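Local coordinates for beta-1,4-galactanase (Thielavia heterothallica, PDB 1HJS), which hydrolyses the beta-1,4-galactosidic linkages of type I arabinogalactans, as a clan GH-A glycoside hydrolase of family 53, at residues 181-186 / 216-221; 209-214 / 231-236; 221-226 / 277-282. One frame throughout, in Å; residues are numbered along the deposited sequence.

Overall arrangement
All three contacts lie within one (beta/alpha)8 barrel, on the same side of the chain's centre. Their centres are 11 to 12 Å apart. Strand 208-212, the loop after it and helix 223-237 supply one segment or both to each. Interaction 1 joins that loop to the loop after strand 174-179. Interaction 2 packs the helix on its own strand. Interaction 3 packs the start of the helix on helix 270-285. Along the chain, interaction 1 closes before interaction 3 opens, and interaction 2 alternates with both. Interactions 1 and 3 share Ala221. Together they join helix 223-237 and the loop before it to their own strand, to the loop leading into helix 185-196, and to helix 270-285.

Interaction 1: 181-186 / 216-221. With PEG (di(hydroxyethyl)ether), chain M.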
ATOM      1  N   ASN A 181      -6.854  -6.727   6.001  1.00 12.14           N
ATOM      2  CA  ASN A 181      -8.228  -7.233   6.015  1.00 12.77           C
ATOM      3  C   ASN A 181      -9.319  -6.156   6.031  1.00 12.45           C
ATOM      4  O   ASN A 181     -10.105  -6.057   6.982  1.00 11.94           O
ATOM      5  CB  ASN A 181      -8.424  -8.177   7.211  1.00 13.65           C
ATOM      6  CG  ASN A 181      -7.499  -9.385   7.163  1.00 15.10           C
ATOM      7  OD1 ASN A 181      -7.069  -9.809   6.089  1.00 14.92           O
ATOM      8  ND2 ASN A 181      -7.200  -9.953   8.328  1.00 14.81           N
ATOM      9  N   GLY A 182      -9.382  -5.369   4.961  1.00 12.18           N
ATOM     10  CA  GLY A 182     -10.372  -4.312   4.874  1.00 12.06           C
ATOM     11  C   GLY A 182     -11.808  -4.781   4.996  1.00 12.69           C
ATOM     12  O   GLY A 182     -12.696  -3.987   5.309  1.00 12.61           O
ATOM     13  N   TRP A 183     -12.039  -6.067   4.748  1.00 12.96           N
ATOM     14  CA  TRP A 183     -13.381  -6.639   4.827  1.00 13.72           C
ATOM     15  C   TRP A 183     -13.819  -6.908   6.264  1.00 13.77           C
ATOM     16  O   TRP A 183     -15.005  -7.099   6.529  1.00 14.27           O
ATOM     17  CB  TRP A 183     -13.430  -7.961   4.056  1.00 14.37           C
ATOM     18  CG  TRP A 183     -12.350  -8.915   4.478  1.00 15.09           C
ATOM     19  CD1 TRP A 183     -11.109  -9.047   3.919  1.00 14.55           C
ATOM     20  CD2 TRP A 183     -12.391  -9.828   5.583  1.00 15.15           C
ATOM     21  NE1 TRP A 183     -10.377  -9.981   4.607  1.00 15.12           N
ATOM     22  CE2 TRP A 183     -11.138 -10.479   5.632  1.00 15.54           C
ATOM     23  CE3 TRP A 183     -13.364 -10.158   6.537  1.00 16.61           C
ATOM     24  CZ2 TRP A 183     -10.832 -11.444   6.596  1.00 15.96           C
ATOM     25  CZ3 TRP A 183     -13.056 -11.122   7.500  1.00 16.61           C
ATOM     26  CH2 TRP A 183     -11.800 -11.752   7.518  1.00 16.63           C
ATOM     27  N   ASP A 184     -12.854  -6.932   7.179  1.00 13.97           N
ATOM     28  CA  ASP A 184     -13.119  -7.222   8.589  1.00 14.64           C
ATOM     29  C   ASP A 184     -13.459  -5.976   9.403  1.00 14.72           C
ATOM     30  O   ASP A 184     -12.589  -5.406  10.063  1.00 14.41           O
ATOM     31  CB  ASP A 184     -11.898  -7.923   9.193  1.00 14.60           C
ATOM     32  CG  ASP A 184     -12.149  -8.446  10.595  1.00 16.24           C
ATOM     33  OD1 ASP A 184     -13.233  -8.187  11.154  1.00 15.33           O
ATOM     34  OD2 ASP A 184     -11.245  -9.119  11.138  1.00 17.06           O
ATOM     35  N   TRP A 185     -14.724  -5.565   9.361  1.00 14.83           N
ATOM     36  CA  TRP A 185     -15.171  -4.387  10.099  1.00 15.21           C
ATOM     37  C   TRP A 185     -14.863  -4.488  11.592  1.00 15.45           C
ATOM     38  O   TRP A 185     -14.382  -3.528  12.202  1.00 14.87           O
ATOM     39  CB  TRP A 185     -16.680  -4.170   9.898  1.00 15.93           C
ATOM     40  CG  TRP A 185     -17.298  -3.209  10.885  1.00 15.91           C
ATOM     41  CD1 TRP A 185     -18.321  -3.476  11.756  1.00 16.35           C
ATOM     42  CD2 TRP A 185     -16.926  -1.842  11.112  1.00 15.65           C
ATOM     43  NE1 TRP A 185     -18.605  -2.359  12.511  1.00 16.36           N
ATOM     44  CE2 TRP A 185     -17.764  -1.343  12.135  1.00 15.68           C
ATOM     45  CE3 TRP A 185     -15.966  -0.988  10.550  1.00 15.44           C
ATOM     46  CZ2 TRP A 185     -17.672  -0.029  12.607  1.00 15.55           C
ATOM     47  CZ3 TRP A 185     -15.874   0.321  11.019  1.00 15.16           C
ATOM     48  CH2 TRP A 185     -16.723   0.786  12.038  1.00 15.52           C
ATOM     49  N   GLY A 186     -15.142  -5.648  12.179  1.00 15.48           N
ATOM     50  CA  GLY A 186     -14.887  -5.828  13.600  1.00 15.27           C
ATOM     51  C   GLY A 186     -13.479  -5.428  14.004  1.00 15.70           C
ATOM     52  O   GLY A 186     -13.277  -4.740  15.007  1.00 15.44           O
ATOM     53  N   PHE A 216      -7.565 -14.338  -1.687  1.00 13.43           N
ATOM     54  CA  PHE A 216      -7.040 -15.674  -1.432  1.00 14.22           C
ATOM     55  C   PHE A 216      -6.433 -16.007  -0.072  1.00 14.57           C
ATOM     56  O   PHE A 216      -5.613 -16.920   0.025  1.00 15.23           O
ATOM     57  CB  PHE A 216      -6.034 -16.029  -2.531  1.00 13.27           C
ATOM     58  CG  PHE A 216      -5.157 -14.883  -2.940  1.00 13.40           C
ATOM     59  CD1 PHE A 216      -4.354 -14.231  -2.008  1.00 13.59           C
ATOM     60  CD2 PHE A 216      -5.133 -14.451  -4.259  1.00 13.44           C
ATOM     61  CE1 PHE A 216      -3.534 -13.159  -2.387  1.00 13.77           C
ATOM     62  CE2 PHE A 216      -4.316 -13.380  -4.648  1.00 13.97           C
ATOM     63  CZ  PHE A 216      -3.518 -12.737  -3.708  1.00 13.33           C
ATOM     64  N   TYR A 217      -6.837 -15.294   0.972  1.00 15.02           N
ATOM     65  CA  TYR A 217      -6.322 -15.564   2.313  1.00 15.52           C
ATOM     66  C   TYR A 217      -7.457 -15.908   3.271  1.00 16.33           C
ATOM     67  O   TYR A 217      -7.230 -16.122   4.463  1.00 16.20           O
ATOM     68  CB  TYR A 217      -5.554 -14.357   2.850  1.00 15.80           C
ATOM     69  CG  TYR A 217      -4.257 -14.087   2.125  1.00 16.12           C
ATOM     70  CD1 TYR A 217      -3.293 -15.088   1.989  1.00 16.67           C
ATOM     71  CD2 TYR A 217      -3.987 -12.833   1.576  1.00 16.45           C
ATOM     72  CE1 TYR A 217      -2.095 -14.848   1.323  1.00 17.03           C
ATOM     73  CE2 TYR A 217      -2.792 -12.583   0.906  1.00 16.30           C
ATOM     74  CZ  TYR A 217      -1.851 -13.593   0.784  1.00 16.80           C
ATOM     75  OH  TYR A 217      -0.671 -13.350   0.125  1.00 16.76           O
ATOM     76  N   SER A 218      -8.674 -15.960   2.736  1.00 16.29           N
ATOM     77  CA  SER A 218      -9.864 -16.257   3.528  1.00 16.98           C
ATOM     78  C   SER A 218     -11.112 -16.052   2.686  1.00 16.91           C
ATOM     79  O   SER A 218     -11.231 -15.057   1.973  1.00 16.74           O
ATOM     80  CB  SER A 218      -9.936 -15.343   4.754  1.00 17.11           C
ATOM     81  OG  SER A 218     -11.218 -15.410   5.365  1.00 18.24           O
ATOM     82  N   SER A 219     -12.048 -16.992   2.773  1.00 16.71           N
ATOM     83  CA  SER A 219     -13.291 -16.892   2.018  1.00 16.75           C
ATOM     84  C   SER A 219     -14.184 -15.788   2.583  1.00 16.63           C
ATOM     85  O   SER A 219     -15.202 -15.436   1.984  1.00 16.37           O
ATOM     86  CB  SER A 219     -14.041 -18.230   2.053  1.00 17.05           C
ATOM     87  OG  SER A 219     -14.330 -18.613   3.383  1.00 16.40           O
ATOM     88  N   SER A 220     -13.801 -15.240   3.731  1.00 16.51           N
ATOM     89  CA  SER A 220     -14.580 -14.173   4.357  1.00 16.88           C
ATOM     90  C   SER A 220     -14.406 -12.831   3.648  1.00 16.33           C
ATOM     91  O   SER A 220     -15.182 -11.903   3.873  1.00 16.58           O
ATOM     92  CB  SER A 220     -14.184 -14.023   5.829  1.00 17.84           C
ATOM     93  OG  SER A 220     -14.519 -15.189   6.569  1.00 17.85           O
ATOM     94  N   ALA A 221     -13.396 -12.740   2.787  1.00 15.84           N
ATOM     95  CA  ALA A 221     -13.108 -11.502   2.061  1.00 14.98           C
ATOM     96  C   ALA A 221     -14.042 -11.270   0.878  1.00 15.03           C
ATOM     97  O   ALA A 221     -13.593 -11.095  -0.259  1.00 14.25           O
ATOM     98  CB  ALA A 221     -11.652 -11.508   1.581  1.00 14.32           C
TER
HETATM   99  C1  PEG M 806     -17.149  -7.811   9.773  1.00 46.07           C
HETATM  100  O1  PEG M 806     -16.702  -8.056  11.142  1.00 45.73           O
HETATM  101  C2  PEG M 806     -16.543  -8.898   8.923  1.00 46.35           C
HETATM  102  O2  PEG M 806     -17.270 -10.129   8.650  1.00 46.40           O
HETATM  103  C3  PEG M 806     -16.579 -11.079   7.834  1.00 46.50           C
HETATM  104  C4  PEG M 806     -17.458 -11.991   6.942  1.00 46.66           C
HETATM  105  O4  PEG M 806     -17.699 -11.590   5.571  1.00 46.44           O
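Trp183 packs flat against Ser220 and Ala221 in a loop-to-loop contact of the TIM barrel. Its loop follows strand 174-179, and its partners lie in the loop between strand 208-212 and helix 223-237. Each segment folds into a type I beta turn, Asn181 to Asp184 and Ser218 to Ala221. Two CH-pi contacts fall on one face of the indole. Ala221 CA sits 3.7 Å from the centroid of the five-membered ring of Trp183, 16° off the normal. Ser220 CB covers the six-membered ring. Asn181 CB and Asp184 CB lie over the opposite face, so the indole is sandwiched. Trp183 CG stands between its backbone N and carbonyl carbon (chi1 53°), which folds the ring back over its own turn. With an alanine at Trp183, Ser220 and Ala221 would probably face a gap, and the surface joining the two turns would be lost. Inside the second turn, Ser218 OG accepts from Ser220 N and forms an ST turn. The di(hydroxyethyl)ether molecule bridges the segments. Its O4 donates to Ser220 O, and its C3 lies at the indole edge. At the far end its O1 accepts from Gly186 N at 3.1 Å, with an N-H...O angle of 160°.

Interaction 2: 209-214 / 231-236; sequences MGVSFY and DNMAKT
Met233 reaches from helix 223-237 to Met209 and Val211 on strand 208-212, and its methyl group makes the closest contacts. The tight part is small and buried. Met233 CE lies 3.8 Å from Met209 CB and 3.9 Å from Val211 CG1. Met233 CE is also 3.9 Å from Met209 SD, so the methyl sits against both the root and the sulfur of that side chain. The Met233 chain runs out from the helix and then bends at its last torsion (chi3 64°), which turns CE down onto the strand. Met209 stays extended beyond CG. Val211 and Met233 lie alongside each other and run opposite ways. Leu230 also touches Val211, and Trp185 of helix 185-196 touches Met233. The solvent side is looser: Lys235 is exposed and takes no part. Thr236, also exposed and without contact to the strand segment, turns its OG1 back to Asn232 O at 2.7 Å. Thr236 N reaches the same oxygen from the opposite face of its plane, so this carbonyl has two donors. Past the contact, Ser212 OG bonds to Glu135, the probable proton donor, and Tyr214 OH to Glu245, the probable nucleophile. A helix packed on the strand before it is part of a beta-alpha-beta unit of a TIM barrel, here 208-212, 223-237 and 240-245.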
ATOM      1  N   MET A 209      -7.593   6.396   5.530  1.00 12.42           N
ATOM      2  CA  MET A 209      -7.608   5.057   6.093  1.00 12.42           C
ATOM      3  C   MET A 209      -7.453   4.126   4.907  1.00 12.34           C
ATOM      4  O   MET A 209      -8.292   4.117   4.000  1.00 12.18           O
ATOM      5  CB  MET A 209      -8.930   4.764   6.802  1.00 13.35           C
ATOM      6  CG  MET A 209      -9.163   5.615   8.032  1.00 13.03           C
ATOM      7  SD  MET A 209     -10.664   5.141   8.901  1.00 13.63           S
ATOM      8  CE  MET A 209     -10.331   5.872  10.502  1.00 12.96           C
ATOM      9  N   GLY A 210      -6.367   3.365   4.896  1.00 11.80           N
ATOM     10  CA  GLY A 210      -6.147   2.439   3.803  1.00 11.77           C
ATOM     11  C   GLY A 210      -6.333   1.015   4.286  1.00 11.46           C
ATOM     12  O   GLY A 210      -6.102   0.721   5.458  1.00 11.33           O
ATOM     13  N   VAL A 211      -6.767   0.132   3.395  1.00 10.71           N
ATOM     14  CA  VAL A 211      -6.955  -1.262   3.759  1.00 10.66           C
ATOM     15  C   VAL A 211      -6.429  -2.169   2.662  1.00 10.35           C
ATOM     16  O   VAL A 211      -6.436  -1.805   1.484  1.00  9.83           O
ATOM     17  CB  VAL A 211      -8.447  -1.612   3.962  1.00 10.87           C
ATOM     18  CG1 VAL A 211      -9.047  -0.739   5.052  1.00 11.24           C
ATOM     19  CG2 VAL A 211      -9.212  -1.440   2.653  1.00 11.81           C
ATOM     20  N   SER A 212      -5.954  -3.344   3.059  1.00  9.95           N
ATOM     21  CA  SER A 212      -5.498  -4.332   2.093  1.00 10.60           C
ATOM     22  C   SER A 212      -6.749  -5.174   1.841  1.00 10.72           C
ATOM     23  O   SER A 212      -7.573  -5.348   2.742  1.00 10.95           O
ATOM     24  CB  SER A 212      -4.402  -5.223   2.684  1.00 10.16           C
ATOM     25  OG  SER A 212      -3.239  -4.481   3.011  1.00 11.41           O
ATOM     26  N   PHE A 213      -6.904  -5.672   0.621  1.00 10.59           N
ATOM     27  CA  PHE A 213      -8.048  -6.508   0.290  1.00 10.58           C
ATOM     28  C   PHE A 213      -7.613  -7.551  -0.724  1.00 11.48           C
ATOM     29  O   PHE A 213      -7.427  -7.244  -1.906  1.00 11.70           O
ATOM     30  CB  PHE A 213      -9.200  -5.679  -0.286  1.00 10.40           C
ATOM     31  CG  PHE A 213     -10.418  -6.497  -0.623  1.00  9.81           C
ATOM     32  CD1 PHE A 213     -11.180  -7.079   0.388  1.00 10.15           C
ATOM     33  CD2 PHE A 213     -10.785  -6.713  -1.945  1.00  9.22           C
ATOM     34  CE1 PHE A 213     -12.293  -7.869   0.082  1.00 10.34           C
ATOM     35  CE2 PHE A 213     -11.896  -7.500  -2.266  1.00 10.45           C
ATOM     36  CZ  PHE A 213     -12.651  -8.080  -1.249  1.00 10.20           C
ATOM     37  N   TYR A 214      -7.439  -8.780  -0.244  1.00 11.20           N
ATOM     38  CA  TYR A 214      -7.017  -9.902  -1.075  1.00 11.98           C
ATOM     39  C   TYR A 214      -8.100 -10.981  -1.038  1.00 12.40           C
ATOM     40  O   TYR A 214      -8.751 -11.187  -0.009  1.00 12.72           O
ATOM     41  CB  TYR A 214      -5.697 -10.467  -0.555  1.00 11.61           C
ATOM     42  CG  TYR A 214      -4.500  -9.578  -0.813  1.00 11.76           C
ATOM     43  CD1 TYR A 214      -3.956  -9.463  -2.092  1.00 11.36           C
ATOM     44  CD2 TYR A 214      -3.901  -8.862   0.224  1.00 12.05           C
ATOM     45  CE1 TYR A 214      -2.842  -8.662  -2.332  1.00 12.25           C
ATOM     46  CE2 TYR A 214      -2.782  -8.055  -0.008  1.00 12.19           C
ATOM     47  CZ  TYR A 214      -2.260  -7.965  -1.286  1.00 11.78           C
ATOM     48  OH  TYR A 214      -1.142  -7.195  -1.528  1.00 12.63           O
ATOM     49  N   ASP A 231     -18.076   1.181   4.292  1.00 12.79           N
ATOM     50  CA  ASP A 231     -19.192   2.079   4.588  1.00 13.61           C
ATOM     51  C   ASP A 231     -19.185   2.444   6.074  1.00 13.77           C
ATOM     52  O   ASP A 231     -19.374   3.600   6.441  1.00 13.94           O
ATOM     53  CB  ASP A 231     -20.529   1.414   4.246  1.00 13.41           C
ATOM     54  CG  ASP A 231     -20.994   1.697   2.818  1.00 14.25           C
ATOM     55  OD1 ASP A 231     -20.310   2.434   2.073  1.00 14.56           O
ATOM     56  OD2 ASP A 231     -22.067   1.181   2.443  1.00 13.97           O
ATOM     57  N   ASN A 232     -18.965   1.447   6.927  1.00 14.07           N
ATOM     58  CA  ASN A 232     -18.947   1.675   8.368  1.00 14.29           C
ATOM     59  C   ASN A 232     -17.786   2.568   8.788  1.00 14.56           C
ATOM     60  O   ASN A 232     -17.938   3.435   9.653  1.00 13.88           O
ATOM     61  CB  ASN A 232     -18.879   0.341   9.117  1.00 14.26           C
ATOM     62  CG  ASN A 232     -20.160  -0.463   8.985  1.00 14.30           C
ATOM     63  OD1 ASN A 232     -21.197   0.067   8.588  1.00 15.16           O
ATOM     64  ND2 ASN A 232     -20.097  -1.742   9.327  1.00 13.76           N
ATOM     65  N   MET A 233     -16.624   2.349   8.181  1.00 14.09           N
ATOM     66  CA  MET A 233     -15.446   3.152   8.490  1.00 14.48           C
ATOM     67  C   MET A 233     -15.699   4.599   8.088  1.00 15.22           C
ATOM     68  O   MET A 233     -15.353   5.534   8.819  1.00 15.33           O
ATOM     69  CB  MET A 233     -14.231   2.624   7.729  1.00 14.18           C
ATOM     70  CG  MET A 233     -13.782   1.239   8.162  1.00 14.33           C
ATOM     71  SD  MET A 233     -12.563   0.523   7.037  1.00 14.31           S
ATOM     72  CE  MET A 233     -11.196   1.685   7.236  1.00 13.97           C
ATOM     73  N   ALA A 234     -16.310   4.775   6.920  1.00 15.63           N
ATOM     74  CA  ALA A 234     -16.599   6.106   6.389  1.00 16.29           C
ATOM     75  C   ALA A 234     -17.557   6.907   7.257  1.00 17.04           C
ATOM     76  O   ALA A 234     -17.315   8.075   7.556  1.00 17.05           O
ATOM     77  CB  ALA A 234     -17.163   5.992   4.976  1.00 15.79           C
ATOM     78  N   LYS A 235     -18.654   6.293   7.669  1.00 17.74           N
ATOM     79  CA  LYS A 235     -19.600   7.044   8.466  1.00 19.29           C
ATOM     80  C   LYS A 235     -19.159   7.238   9.914  1.00 18.74           C
ATOM     81  O   LYS A 235     -19.635   8.146  10.588  1.00 18.74           O
ATOM     82  CB  LYS A 235     -20.973   6.393   8.409  1.00 21.56           C
ATOM     83  CG  LYS A 235     -21.180   5.346   9.442  1.00 24.40           C
ATOM     84  CD  LYS A 235     -22.543   5.506  10.065  1.00 26.78           C
ATOM     85  CE  LYS A 235     -23.547   4.585   9.419  1.00 28.62           C
ATOM     86  NZ  LYS A 235     -24.815   4.516  10.188  1.00 30.71           N
ATOM     87  N   THR A 236     -18.244   6.399  10.395  1.00 17.98           N
ATOM     88  CA  THR A 236     -17.775   6.536  11.772  1.00 17.48           C
ATOM     89  C   THR A 236     -16.718   7.631  11.920  1.00 17.54           C
ATOM     90  O   THR A 236     -16.809   8.456  12.830  1.00 16.94           O
ATOM     91  CB  THR A 236     -17.158   5.224  12.323  1.00 17.62           C
ATOM     92  OG1 THR A 236     -18.117   4.163  12.253  1.00 16.53           O
ATOM     93  CG2 THR A 236     -16.743   5.407  13.780  1.00 17.34           C
TER

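Interaction 3: 221-226 / 277-282; sequences ATLSAL and ITNVAN
Leu223 and Val280 meet where the first turn of helix 223-237 faces helix 270-285. Their CA atoms are 7.2 Å apart, and the two side chains cross at about a right angle. CB of Leu223 points toward the other helix. CG lies opposite the carbonyl carbon (chi1 -65°), and the chain then forks into two methyls. CB and CG themselves stay more than 4.5 Å from the partner segment, and the methyls do the touching. Leu223 CD2 rests on Val280 CG2 at 4.0 Å. Leu223 CD1 turns to the flank and comes within 4.4 Å of Asn279 CB, a looser approach. One helical turn on, Leu226 CD2 meets the other branch, Val280 CG1, at 4.2 Å. Val280 thus puts one methyl against each leucine. All of these contacts are apolar. The start of helix 223-237 is fixed separately. Thr222 is its N-cap, and its OG1 accepts from Ala225 N at 3.0 Å. Asp262 adds two further bonds, taking Leu223 N and Ser224 N on its two carboxylate oxygens. Below the pair lies the barrel wall: Val280 also touches Leu293 of strand 290-296, and Leu226 touches Phe213, just beyond strand 208-212.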
ATOM      1  N   ALA A 221     -13.396 -12.740   2.787  1.00 15.84           N
ATOM      2  CA  ALA A 221     -13.108 -11.502   2.061  1.00 14.98           C
ATOM      3  C   ALA A 221     -14.042 -11.270   0.878  1.00 15.03           C
ATOM      4  O   ALA A 221     -13.593 -11.095  -0.259  1.00 14.25           O
ATOM      5  CB  ALA A 221     -11.652 -11.508   1.581  1.00 14.32           C
ATOM      6  N   THR A 222     -15.345 -11.270   1.144  1.00 14.44           N
ATOM      7  CA  THR A 222     -16.323 -11.048   0.092  1.00 14.76           C
ATOM      8  C   THR A 222     -16.386  -9.569  -0.265  1.00 14.75           C
ATOM      9  O   THR A 222     -15.995  -8.712   0.523  1.00 14.06           O
ATOM     10  CB  THR A 222     -17.734 -11.480   0.528  1.00 15.42           C
ATOM     11  OG1 THR A 222     -18.098 -10.777   1.724  1.00 15.07           O
ATOM     12  CG2 THR A 222     -17.779 -12.979   0.787  1.00 15.53           C
ATOM     13  N   LEU A 223     -16.877  -9.278  -1.463  1.00 14.71           N
ATOM     14  CA  LEU A 223     -17.022  -7.898  -1.892  1.00 15.15           C
ATOM     15  C   LEU A 223     -18.094  -7.260  -1.014  1.00 15.34           C
ATOM     16  O   LEU A 223     -18.044  -6.065  -0.717  1.00 14.78           O
ATOM     17  CB  LEU A 223     -17.436  -7.848  -3.362  1.00 15.74           C
ATOM     18  CG  LEU A 223     -16.385  -8.406  -4.327  1.00 16.08           C
ATOM     19  CD1 LEU A 223     -16.957  -8.457  -5.732  1.00 16.70           C
ATOM     20  CD2 LEU A 223     -15.141  -7.529  -4.292  1.00 15.98           C
ATOM     21  N   SER A 224     -19.063  -8.069  -0.594  1.00 15.28           N
ATOM     22  CA  SER A 224     -20.137  -7.576   0.259  1.00 15.56           C
ATOM     23  C   SER A 224     -19.573  -7.121   1.606  1.00 14.64           C
ATOM     24  O   SER A 224     -19.944  -6.064   2.114  1.00 13.85           O
ATOM     25  CB  SER A 224     -21.196  -8.666   0.476  1.00 16.33           C
ATOM     26  OG  SER A 224     -20.634  -9.794   1.115  1.00 18.97           O
ATOM     27  N   ALA A 225     -18.671  -7.914   2.177  1.00 13.61           N
ATOM     28  CA  ALA A 225     -18.069  -7.570   3.461  1.00 13.61           C
ATOM     29  C   ALA A 225     -17.193  -6.324   3.333  1.00 13.42           C
ATOM     30  O   ALA A 225     -17.117  -5.517   4.257  1.00 13.31           O
ATOM     31  CB  ALA A 225     -17.242  -8.739   3.989  1.00 12.84           C
ATOM     32  N   LEU A 226     -16.522  -6.176   2.194  1.00 13.46           N
ATOM     33  CA  LEU A 226     -15.673  -5.007   1.973  1.00 12.68           C
ATOM     34  C   LEU A 226     -16.557  -3.765   1.925  1.00 12.98           C
ATOM     35  O   LEU A 226     -16.274  -2.762   2.578  1.00 12.85           O
ATOM     36  CB  LEU A 226     -14.905  -5.140   0.652  1.00 13.33           C
ATOM     37  CG  LEU A 226     -14.015  -3.942   0.299  1.00 13.04           C
ATOM     38  CD1 LEU A 226     -12.937  -3.773   1.355  1.00 12.87           C
ATOM     39  CD2 LEU A 226     -13.390  -4.153  -1.073  1.00 13.58           C
ATOM     40  N   ILE A 277     -10.746  -6.151 -10.468  1.00 10.98           N
ATOM     41  CA  ILE A 277     -10.212  -4.820 -10.193  1.00 11.44           C
ATOM     42  C   ILE A 277     -11.280  -3.746 -10.377  1.00 11.46           C
ATOM     43  O   ILE A 277     -11.417  -2.859  -9.543  1.00 10.99           O
ATOM     44  CB  ILE A 277      -9.004  -4.507 -11.107  1.00 11.15           C
ATOM     45  CG1 ILE A 277      -7.860  -5.476 -10.793  1.00 11.16           C
ATOM     46  CG2 ILE A 277      -8.551  -3.061 -10.908  1.00 11.23           C
ATOM     47  CD1 ILE A 277      -6.682  -5.390 -11.743  1.00 11.50           C
ATOM     48  N   THR A 278     -12.036  -3.833 -11.468  1.00 11.94           N
ATOM     49  CA  THR A 278     -13.086  -2.856 -11.739  1.00 12.28           C
ATOM     50  C   THR A 278     -14.161  -2.911 -10.650  1.00 12.17           C
ATOM     51  O   THR A 278     -14.673  -1.876 -10.215  1.00 11.74           O
ATOM     52  CB  THR A 278     -13.727  -3.108 -13.124  1.00 13.26           C
ATOM     53  OG1 THR A 278     -12.719  -3.004 -14.145  1.00 13.45           O
ATOM     54  CG2 THR A 278     -14.819  -2.088 -13.402  1.00 13.57           C
ATOM     55  N   ASN A 279     -14.495  -4.117 -10.203  1.00 11.44           N
ATOM     56  CA  ASN A 279     -15.499  -4.271  -9.158  1.00 12.13           C
ATOM     57  C   ASN A 279     -15.022  -3.695  -7.830  1.00 11.91           C
ATOM     58  O   ASN A 279     -15.767  -2.989  -7.153  1.00 12.02           O
ATOM     59  CB  ASN A 279     -15.879  -5.746  -8.991  1.00 12.40           C
ATOM     60  CG  ASN A 279     -16.761  -6.245 -10.121  1.00 13.89           C
ATOM     61  OD1 ASN A 279     -17.174  -5.474 -10.990  1.00 14.29           O
ATOM     62  ND2 ASN A 279     -17.063  -7.540 -10.109  1.00 14.72           N
ATOM     63  N   VAL A 280     -13.780  -3.990  -7.451  1.00 11.88           N
ATOM     64  CA  VAL A 280     -13.258  -3.455  -6.193  1.00 11.42           C
ATOM     65  C   VAL A 280     -13.188  -1.932  -6.291  1.00 11.45           C
ATOM     66  O   VAL A 280     -13.499  -1.224  -5.334  1.00 10.87           O
ATOM     67  CB  VAL A 280     -11.846  -4.009  -5.875  1.00 11.64           C
ATOM     68  CG1 VAL A 280     -11.286  -3.322  -4.630  1.00 11.23           C
ATOM     69  CG2 VAL A 280     -11.914  -5.517  -5.664  1.00 11.36           C
ATOM     70  N   ALA A 281     -12.792  -1.432  -7.457  1.00 11.47           N
ATOM     71  CA  ALA A 281     -12.692   0.009  -7.665  1.00 12.14           C
ATOM     72  C   ALA A 281     -14.050   0.661  -7.464  1.00 12.36           C
ATOM     73  O   ALA A 281     -14.169   1.688  -6.792  1.00 11.19           O
ATOM     74  CB  ALA A 281     -12.174   0.307  -9.074  1.00 12.25           C
ATOM     75  N   ASN A 282     -15.078   0.058  -8.047  1.00 12.57           N
ATOM     76  CA  ASN A 282     -16.410   0.615  -7.927  1.00 13.42           C
ATOM     77  C   ASN A 282     -16.997   0.465  -6.538  1.00 13.02           C
ATOM     78  O   ASN A 282     -17.863   1.240  -6.150  1.00 13.48           O
ATOM     79  CB  ASN A 282     -17.323   0.024  -8.997  1.00 14.69           C
ATOM     80  CG  ASN A 282     -17.046   0.621 -10.367  1.00 17.09           C
ATOM     81  OD1 ASN A 282     -17.036   1.840 -10.523  1.00 19.22           O
ATOM     82  ND2 ASN A 282     -16.817  -0.226 -11.360  1.00 17.79           N
TER